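Local coordinates for protein glucosamine--fructose-6-phosphate aminotransferase [isomerizing] (Francisella tularensis subsp. tularensis, PDB 3TBF) that probably makes glucosamine 6-phosphate from fructose 6-phosphate, its C-terminal fragment carrying two sugar-isomerase (SIS) domains, at residues Thr54-Ile59 and Lys81-Val86; Gly102-Ser107 and Asn128-Met133. All coordinates share one frame; numbering follows the deposited sequence.

In the fold
Both contacts lie in the first of the chain's two SIS domains and illustrate how two successive crossovers build one parallel sheet, with strands 56-61 and 103-109 side by side. Along the chain they come in series: contact 1 closes the unit of strand 56-61, helix 63-80 and strand 84-88 before contact 2 opens the unit of strand 103-109, helix 115-124 and strand 129-136. Their centres are about 9 Å apart because the two first strands are neighbours, with L104 N probably donating to H56 O. Contact 1 thus adds the outermost strand 84-88 on one flank, while contact 2 extends the other flank toward strand 149-152, giving the order 2-1-3-4-5 that the second SIS domain repeats.

Contact 1 (Thr54-Ile59 and Lys81-Val86); sequences TKHICI and KVPCSV
The imidazole of H56 meets the neighbouring segment in two ways: P83 O lies over one face, 3.7 Å above the plane and shifted toward the rim, while S85 OG sits at the edge, in the ring plane, 3.4 Å from H56 CE1. With CG anti to the backbone N (chi1 -178°), the ring starts out beside the carbonyl carbon, and chi2 of -86° sets its turn. H56 and S85 lie on the two parallel strands of a beta-alpha-beta unit, 56-61 and 84-88, joined through helix 63-80, with P83 in the loop just before strand 84-88. The ladder alternates as parallel strands require: I57 N donates to P83 O at 2.9 Å, I57 O accepts from S85 N, and I59 N donates to S85 O with a nearly straight N-H...O angle of 172°. At another ring atom, ND1, a weak hydrogen bond links H56 with S103 OG of the next strand.

On the face carrying I57, C84, I59 and V86, the contact is apolar. C84 SG reaches I59 CD1 at 3.8 Å, and V86 lies side by side with I59, its CG2 touching CB and CD1. I57 and V82 cross at about a right angle. Helix 63-80 packs on this face through I76, which touches both I57 and C84; E77 and K73 bond to the backbone N and O of C84. Where the segments begin, P83 CG lies 3.2 Å from K55 O.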
ATOM      1  N   THR A  54      -2.891   2.837 -26.156  1.00 26.32           N
ATOM      2  CA  THR A  54      -2.648   2.560 -24.760  1.00 24.08           C
ATOM      3  C   THR A  54      -2.503   1.100 -24.561  1.00 24.10           C
ATOM      4  O   THR A  54      -3.347   0.343 -25.029  1.00 23.41           O
ATOM      5  CB  THR A  54      -3.799   3.032 -23.902  1.00 23.27           C
ATOM      6  OG1 THR A  54      -3.836   4.452 -23.950  1.00 24.69           O
ATOM      7  CG2 THR A  54      -3.689   2.534 -22.444  1.00 19.77           C
ATOM      8  N   LYS A  55      -1.413   0.705 -23.899  1.00 24.19           N
ATOM      9  CA  LYS A  55      -1.166  -0.701 -23.568  1.00 25.19           C
ATOM     10  C   LYS A  55      -0.973  -0.911 -22.072  1.00 22.77           C
ATOM     11  O   LYS A  55      -0.949  -2.038 -21.552  1.00 22.32           O
ATOM     12  CB  LYS A  55       0.053  -1.234 -24.295  1.00 26.95           C
ATOM     13  CG  LYS A  55       0.357  -0.542 -25.594  1.00 34.06           C
ATOM     14  CD  LYS A  55       0.458  -1.514 -26.772  1.00 41.17           C
ATOM     15  CE  LYS A  55      -0.940  -1.847 -27.278  1.00 43.61           C
ATOM     16  NZ  LYS A  55      -1.606  -0.702 -28.012  1.00 45.22           N
ATOM     17  N   HIS A  56      -0.824   0.184 -21.383  1.00 20.91           N
ATOM     18  CA  HIS A  56      -0.655   0.134 -19.985  1.00 20.89           C
ATOM     19  C   HIS A  56      -1.192   1.419 -19.433  1.00 18.83           C
ATOM     20  O   HIS A  56      -1.039   2.458 -20.000  1.00 18.00           O
ATOM     21  CB  HIS A  56       0.834   0.003 -19.665  1.00 21.21           C
ATOM     22  CG  HIS A  56       1.120  -0.099 -18.207  1.00 24.68           C
ATOM     23  ND1 HIS A  56       1.271   1.010 -17.405  1.00 28.16           N
ATOM     24  CD2 HIS A  56       1.306  -1.178 -17.402  1.00 28.94           C
ATOM     25  CE1 HIS A  56       1.508   0.621 -16.165  1.00 28.46           C
ATOM     26  NE2 HIS A  56       1.534  -0.702 -16.134  1.00 27.68           N
ATOM     27  N   ILE A  57      -1.818   1.327 -18.293  1.00 18.98           N
ATOM     28  CA  ILE A  57      -2.394   2.486 -17.658  1.00 18.58           C
ATOM     29  C   ILE A  57      -1.711   2.728 -16.336  1.00 17.51           C
ATOM     30  O   ILE A  57      -1.694   1.846 -15.504  1.00 16.52           O
ATOM     31  CB  ILE A  57      -3.869   2.274 -17.406  1.00 18.33           C
ATOM     32  CG1 ILE A  57      -4.603   2.233 -18.714  1.00 18.88           C
ATOM     33  CG2 ILE A  57      -4.412   3.381 -16.548  1.00 19.19           C
ATOM     34  CD1 ILE A  57      -5.938   1.713 -18.544  1.00 15.31           C
ATOM     35  N   CYS A  58      -1.227   3.966 -16.158  1.00 17.03           N
ATOM     36  CA  CYS A  58      -0.443   4.389 -15.001  1.00 17.20           C
ATOM     37  C   CYS A  58      -1.230   5.425 -14.234  1.00 14.57           C
ATOM     38  O   CYS A  58      -1.341   6.577 -14.666  1.00 13.55           O
ATOM     39  CB  CYS A  58       0.893   5.019 -15.475  1.00 18.31           C
ATOM     40  SG  CYS A  58       2.362   4.608 -14.499  1.00 34.13           S
ATOM     41  N   ILE A  59      -1.792   5.047 -13.094  1.00 13.32           N
ATOM     42  CA  ILE A  59      -2.659   5.979 -12.337  1.00 12.13           C
ATOM     43  C   ILE A  59      -1.794   6.587 -11.232  1.00 11.69           C
ATOM     44  O   ILE A  59      -1.158   5.862 -10.467  1.00 13.01           O
ATOM     45  CB  ILE A  59      -3.852   5.312 -11.741  1.00 11.34           C
ATOM     46  CG1 ILE A  59      -4.760   4.725 -12.820  1.00 12.10           C
ATOM     47  CG2 ILE A  59      -4.710   6.304 -10.953  1.00 12.97           C
ATOM     48  CD1 ILE A  59      -5.980   3.955 -12.246  1.00  8.90           C
ATOM     49  N   LYS A  81      -9.054  -5.563 -19.462  1.00 19.84           N
ATOM     50  CA  LYS A  81      -7.851  -6.336 -19.678  1.00 21.00           C
ATOM     51  C   LYS A  81      -6.633  -5.532 -20.113  1.00 21.35           C
ATOM     52  O   LYS A  81      -5.812  -6.000 -20.896  1.00 22.32           O
ATOM     53  CB  LYS A  81      -8.119  -7.432 -20.686  1.00 22.72           C
ATOM     54  CG  LYS A  81      -9.398  -8.150 -20.405  1.00 26.25           C
ATOM     55  CD  LYS A  81      -9.242  -9.613 -20.276  1.00 32.55           C
ATOM     56  CE  LYS A  81     -10.333 -10.148 -19.348  1.00 37.22           C
ATOM     57  NZ  LYS A  81      -9.843 -10.709 -18.001  1.00 41.31           N
ATOM     58  N   VAL A  82      -6.491  -4.332 -19.579  1.00 19.80           N
ATOM     59  CA  VAL A  82      -5.295  -3.561 -19.779  1.00 19.08           C
ATOM     60  C   VAL A  82      -4.524  -3.558 -18.465  1.00 18.46           C
ATOM     61  O   VAL A  82      -5.100  -3.382 -17.420  1.00 16.03           O
ATOM     62  CB  VAL A  82      -5.638  -2.162 -20.224  1.00 19.16           C
ATOM     63  CG1 VAL A  82      -4.380  -1.342 -20.529  1.00 16.97           C
ATOM     64  CG2 VAL A  82      -6.496  -2.273 -21.464  1.00 19.33           C
ATOM     65  N   PRO A  83      -3.206  -3.840 -18.518  1.00 19.00           N
ATOM     66  CA  PRO A  83      -2.491  -3.813 -17.261  1.00 19.53           C
ATOM     67  C   PRO A  83      -2.501  -2.394 -16.632  1.00 20.36           C
ATOM     68  O   PRO A  83      -2.490  -1.376 -17.353  1.00 18.88           O
ATOM     69  CB  PRO A  83      -1.090  -4.282 -17.649  1.00 19.78           C
ATOM     70  CG  PRO A  83      -0.979  -4.043 -19.066  1.00 20.05           C
ATOM     71  CD  PRO A  83      -2.342  -4.193 -19.647  1.00 18.84           C
ATOM     72  N   CYS A  84      -2.546  -2.331 -15.303  1.00 21.11           N
ATOM     73  CA  CYS A  84      -2.721  -1.059 -14.610  1.00 21.33           C
ATOM     74  C   CYS A  84      -1.821  -0.977 -13.382  1.00 21.69           C
ATOM     75  O   CYS A  84      -1.743  -1.941 -12.605  1.00 23.02           O
ATOM     76  CB  CYS A  84      -4.168  -0.975 -14.186  1.00 21.89           C
ATOM     77  SG  CYS A  84      -4.669   0.617 -13.553  1.00 24.22           S
ATOM     78  N   SER A  85      -1.109   0.129 -13.198  1.00 20.60           N
ATOM     79  CA  SER A  85      -0.414   0.318 -11.949  1.00 20.90           C
ATOM     80  C   SER A  85      -0.897   1.585 -11.242  1.00 19.60           C
ATOM     81  O   SER A  85      -1.383   2.546 -11.887  1.00 18.97           O
ATOM     82  CB  SER A  85       1.099   0.353 -12.156  1.00 21.59           C
ATOM     83  OG  SER A  85       1.454   1.466 -12.923  1.00 29.74           O
ATOM     84  N   VAL A  86      -0.833   1.584  -9.917  1.00 17.11           N
ATOM     85  CA  VAL A  86      -1.322   2.718  -9.241  1.00 16.98           C
ATOM     86  C   VAL A  86      -0.289   3.191  -8.279  1.00 17.11           C
ATOM     87  O   VAL A  86       0.124   2.417  -7.447  1.00 17.21           O
ATOM     88  CB  VAL A  86      -2.619   2.447  -8.472  1.00 16.56           C
ATOM     89  CG1 VAL A  86      -3.074   3.756  -7.865  1.00 16.38           C
ATOM     90  CG2 VAL A  86      -3.721   1.951  -9.405  1.00 17.37           C
TER

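Contact 2 (Gly102-Ser107 and Asn128-Met133); sequences GSLFVS and NYVGSM
F105 and Y129 form the aromatic centre of this contact, a T-shaped pair in which the edge of F105 is turned to the face of Y129. The ring centroids are 5.5 Å apart and the planes stand at 82°, with F105 CD2 3.9 Å from Y129 CZ. F105 CB makes a CH-pi contact over the same ring, 4.0 Å from its centroid. S103 CB packs against Y129 CD1 at 3.5 Å. V106 and M133, a selenomethionine, lie side by side, the methyl CE of M133 meeting both branches of V106; the bend at chi3 (82°) puts that methyl there.

Backbone bonds set the register beneath these side chains. V130 N donates to S103 O, F105 N to G131 O, M133 N to F105 O at 2.8 Å and S107 N to M133 O. A water hydrogen-bonds to S107 OG at 2.8 Å and weakly to M133 O, adding a second link there.

Further out, S124 of helix 115-124 touches both F105 and Y129, and L121 touches S132. F51 of helix 47-52 packs on L104 and M133. D148 accepts a hydrogen bond from S132 N. With strand 103-109, helix 115-124 and strand 129-136 in succession, this is a parallel beta-alpha-beta unit within the layered alpha/beta fold of an SIS domain.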
ATOM      1  N   GLY A 102       3.703   2.438 -24.546  1.00 34.70           N
ATOM      2  CA  GLY A 102       2.250   2.513 -24.677  1.00 33.59           C
ATOM      3  C   GLY A 102       1.505   2.810 -23.379  1.00 31.16           C
ATOM      4  O   GLY A 102       0.330   2.469 -23.234  1.00 29.92           O
ATOM      5  N   SER A 103       2.205   3.471 -22.460  1.00 28.81           N
ATOM      6  CA  SER A 103       1.671   3.791 -21.162  1.00 26.64           C
ATOM      7  C   SER A 103       0.855   5.067 -21.200  1.00 24.13           C
ATOM      8  O   SER A 103       1.331   6.077 -21.710  1.00 24.99           O
ATOM      9  CB  SER A 103       2.802   3.982 -20.173  1.00 26.06           C
ATOM     10  OG  SER A 103       2.868   2.873 -19.337  1.00 28.20           O
ATOM     11  N   LEU A 104      -0.341   5.027 -20.629  1.00 20.86           N
ATOM     12  CA  LEU A 104      -1.172   6.215 -20.499  1.00 18.83           C
ATOM     13  C   LEU A 104      -1.043   6.700 -19.080  1.00 17.07           C
ATOM     14  O   LEU A 104      -1.168   5.915 -18.149  1.00 17.18           O
ATOM     15  CB  LEU A 104      -2.636   5.866 -20.792  1.00 18.72           C
ATOM     16  CG  LEU A 104      -3.655   6.982 -20.683  1.00 18.79           C
ATOM     17  CD1 LEU A 104      -3.392   7.989 -21.814  1.00 17.06           C
ATOM     18  CD2 LEU A 104      -5.073   6.425 -20.676  1.00 14.48           C
ATOM     19  N   PHE A 105      -0.725   7.969 -18.923  1.00 15.95           N
ATOM     20  CA  PHE A 105      -0.616   8.608 -17.630  1.00 15.28           C
ATOM     21  C   PHE A 105      -2.000   9.152 -17.241  1.00 15.23           C
ATOM     22  O   PHE A 105      -2.569   9.989 -17.912  1.00 16.64           O
ATOM     23  CB  PHE A 105       0.430   9.737 -17.686  1.00 14.88           C
ATOM     24  CG  PHE A 105       0.673  10.399 -16.369  1.00 16.69           C
ATOM     25  CD1 PHE A 105      -0.180  11.397 -15.903  1.00 19.01           C
ATOM     26  CD2 PHE A 105       1.713  10.013 -15.567  1.00 18.26           C
ATOM     27  CE1 PHE A 105       0.033  12.004 -14.655  1.00 17.34           C
ATOM     28  CE2 PHE A 105       1.947  10.643 -14.334  1.00 20.40           C
ATOM     29  CZ  PHE A 105       1.080  11.615 -13.877  1.00 18.23           C
ATOM     30  N   VAL A 106      -2.578   8.605 -16.185  1.00 15.01           N
ATOM     31  CA  VAL A 106      -3.882   9.003 -15.706  1.00 13.80           C
ATOM     32  C   VAL A 106      -3.689   9.611 -14.334  1.00 13.99           C
ATOM     33  O   VAL A 106      -3.132   8.965 -13.436  1.00 13.95           O
ATOM     34  CB  VAL A 106      -4.788   7.826 -15.561  1.00 13.91           C
ATOM     35  CG1 VAL A 106      -6.143   8.241 -14.881  1.00 14.07           C
ATOM     36  CG2 VAL A 106      -5.017   7.193 -16.895  1.00 12.92           C
ATOM     37  N   SER A 107      -4.086  10.873 -14.175  1.00 13.65           N
ATOM     38  CA  SER A 107      -4.111  11.481 -12.865  1.00 13.39           C
ATOM     39  C   SER A 107      -5.558  11.661 -12.355  1.00 13.07           C
ATOM     40  O   SER A 107      -6.531  11.710 -13.111  1.00 10.81           O
ATOM     41  CB  SER A 107      -3.382  12.802 -12.898  1.00 14.63           C
ATOM     42  OG  SER A 107      -3.978  13.695 -13.780  1.00 17.75           O
ATOM     43  N   ASN A 128       8.394   8.359 -21.666  1.00 29.86           N
ATOM     44  CA  ASN A 128       7.834   7.577 -22.739  1.00 31.18           C
ATOM     45  C   ASN A 128       6.310   7.341 -22.706  1.00 29.43           C
ATOM     46  O   ASN A 128       5.856   6.297 -23.143  1.00 29.91           O
ATOM     47  CB  ASN A 128       8.539   6.219 -22.693  1.00 32.39           C
ATOM     48  CG  ASN A 128       8.441   5.463 -23.989  1.00 36.58           C
ATOM     49  OD1 ASN A 128       8.244   6.068 -25.069  1.00 43.18           O
ATOM     50  ND2 ASN A 128       8.586   4.129 -23.907  1.00 38.82           N
ATOM     51  N   TYR A 129       5.504   8.253 -22.202  1.00 27.91           N
ATOM     52  CA  TYR A 129       4.057   7.953 -22.182  1.00 27.54           C
ATOM     53  C   TYR A 129       3.445   8.327 -23.524  1.00 27.76           C
ATOM     54  O   TYR A 129       3.938   9.241 -24.188  1.00 28.51           O
ATOM     55  CB  TYR A 129       3.326   8.733 -21.093  1.00 27.04           C
ATOM     56  CG  TYR A 129       3.695   8.342 -19.692  1.00 25.12           C
ATOM     57  CD1 TYR A 129       3.088   7.270 -19.082  1.00 25.29           C
ATOM     58  CD2 TYR A 129       4.631   9.054 -18.972  1.00 24.89           C
ATOM     59  CE1 TYR A 129       3.388   6.901 -17.782  1.00 23.58           C
ATOM     60  CE2 TYR A 129       4.957   8.695 -17.683  1.00 24.77           C
ATOM     61  CZ  TYR A 129       4.319   7.616 -17.085  1.00 24.78           C
ATOM     62  OH  TYR A 129       4.636   7.251 -15.798  1.00 23.76           O
ATOM     63  N   VAL A 130       2.370   7.647 -23.911  1.00 27.01           N
ATOM     64  CA  VAL A 130       1.673   7.971 -25.149  1.00 27.39           C
ATOM     65  C   VAL A 130       0.830   9.238 -24.984  1.00 27.08           C
ATOM     66  O   VAL A 130       0.496   9.917 -25.953  1.00 27.11           O
ATOM     67  CB  VAL A 130       0.777   6.797 -25.635  1.00 27.88           C
ATOM     68  CG1 VAL A 130       1.619   5.566 -25.912  1.00 26.82           C
ATOM     69  CG2 VAL A 130      -0.313   6.455 -24.628  1.00 27.38           C
ATOM     70  N   GLY A 131       0.471   9.536 -23.743  1.00 26.55           N
ATOM     71  CA  GLY A 131      -0.336  10.720 -23.444  1.00 26.21           C
ATOM     72  C   GLY A 131      -0.843  10.755 -22.014  1.00 24.54           C
ATOM     73  O   GLY A 131      -0.462   9.921 -21.198  1.00 24.70           O
ATOM     74  N   SER A 132      -1.696  11.725 -21.714  1.00 22.90           N
ATOM     75  CA  SER A 132      -2.222  11.907 -20.361  1.00 21.57           C
ATOM     76  C   SER A 132      -3.735  12.150 -20.343  1.00 20.84           C
ATOM     77  O   SER A 132      -4.321  12.700 -21.289  1.00 19.38           O
ATOM     78  CB  SER A 132      -1.522  13.075 -19.669  1.00 21.35           C
ATOM     79  OG  SER A 132      -1.574  14.233 -20.484  1.00 22.86           O
HETATM   80  N   MSE A 133      -4.356  11.736 -19.244  1.00 20.26           N
HETATM   81  CA  MSE A 133      -5.769  11.951 -19.028  1.00 19.63           C
HETATM   82  C   MSE A 133      -5.961  12.345 -17.597  1.00 19.56           C
HETATM   83  O   MSE A 133      -5.395  11.749 -16.731  1.00 21.07           O
HETATM   84  CB  MSE A 133      -6.571  10.690 -19.303  1.00 19.67           C
HETATM   85  CG  MSE A 133      -8.059  10.858 -18.951  1.00 19.45           C
HETATM   86 SE   MSE A 133      -9.121   9.317 -19.443  0.60 25.70          SE
HETATM   87  CE  MSE A 133      -8.758   8.144 -17.857  1.00 18.78           C
TER
HETATM   88  O   HOH W   1      -3.106  13.563 -16.453  1.00 25.86           O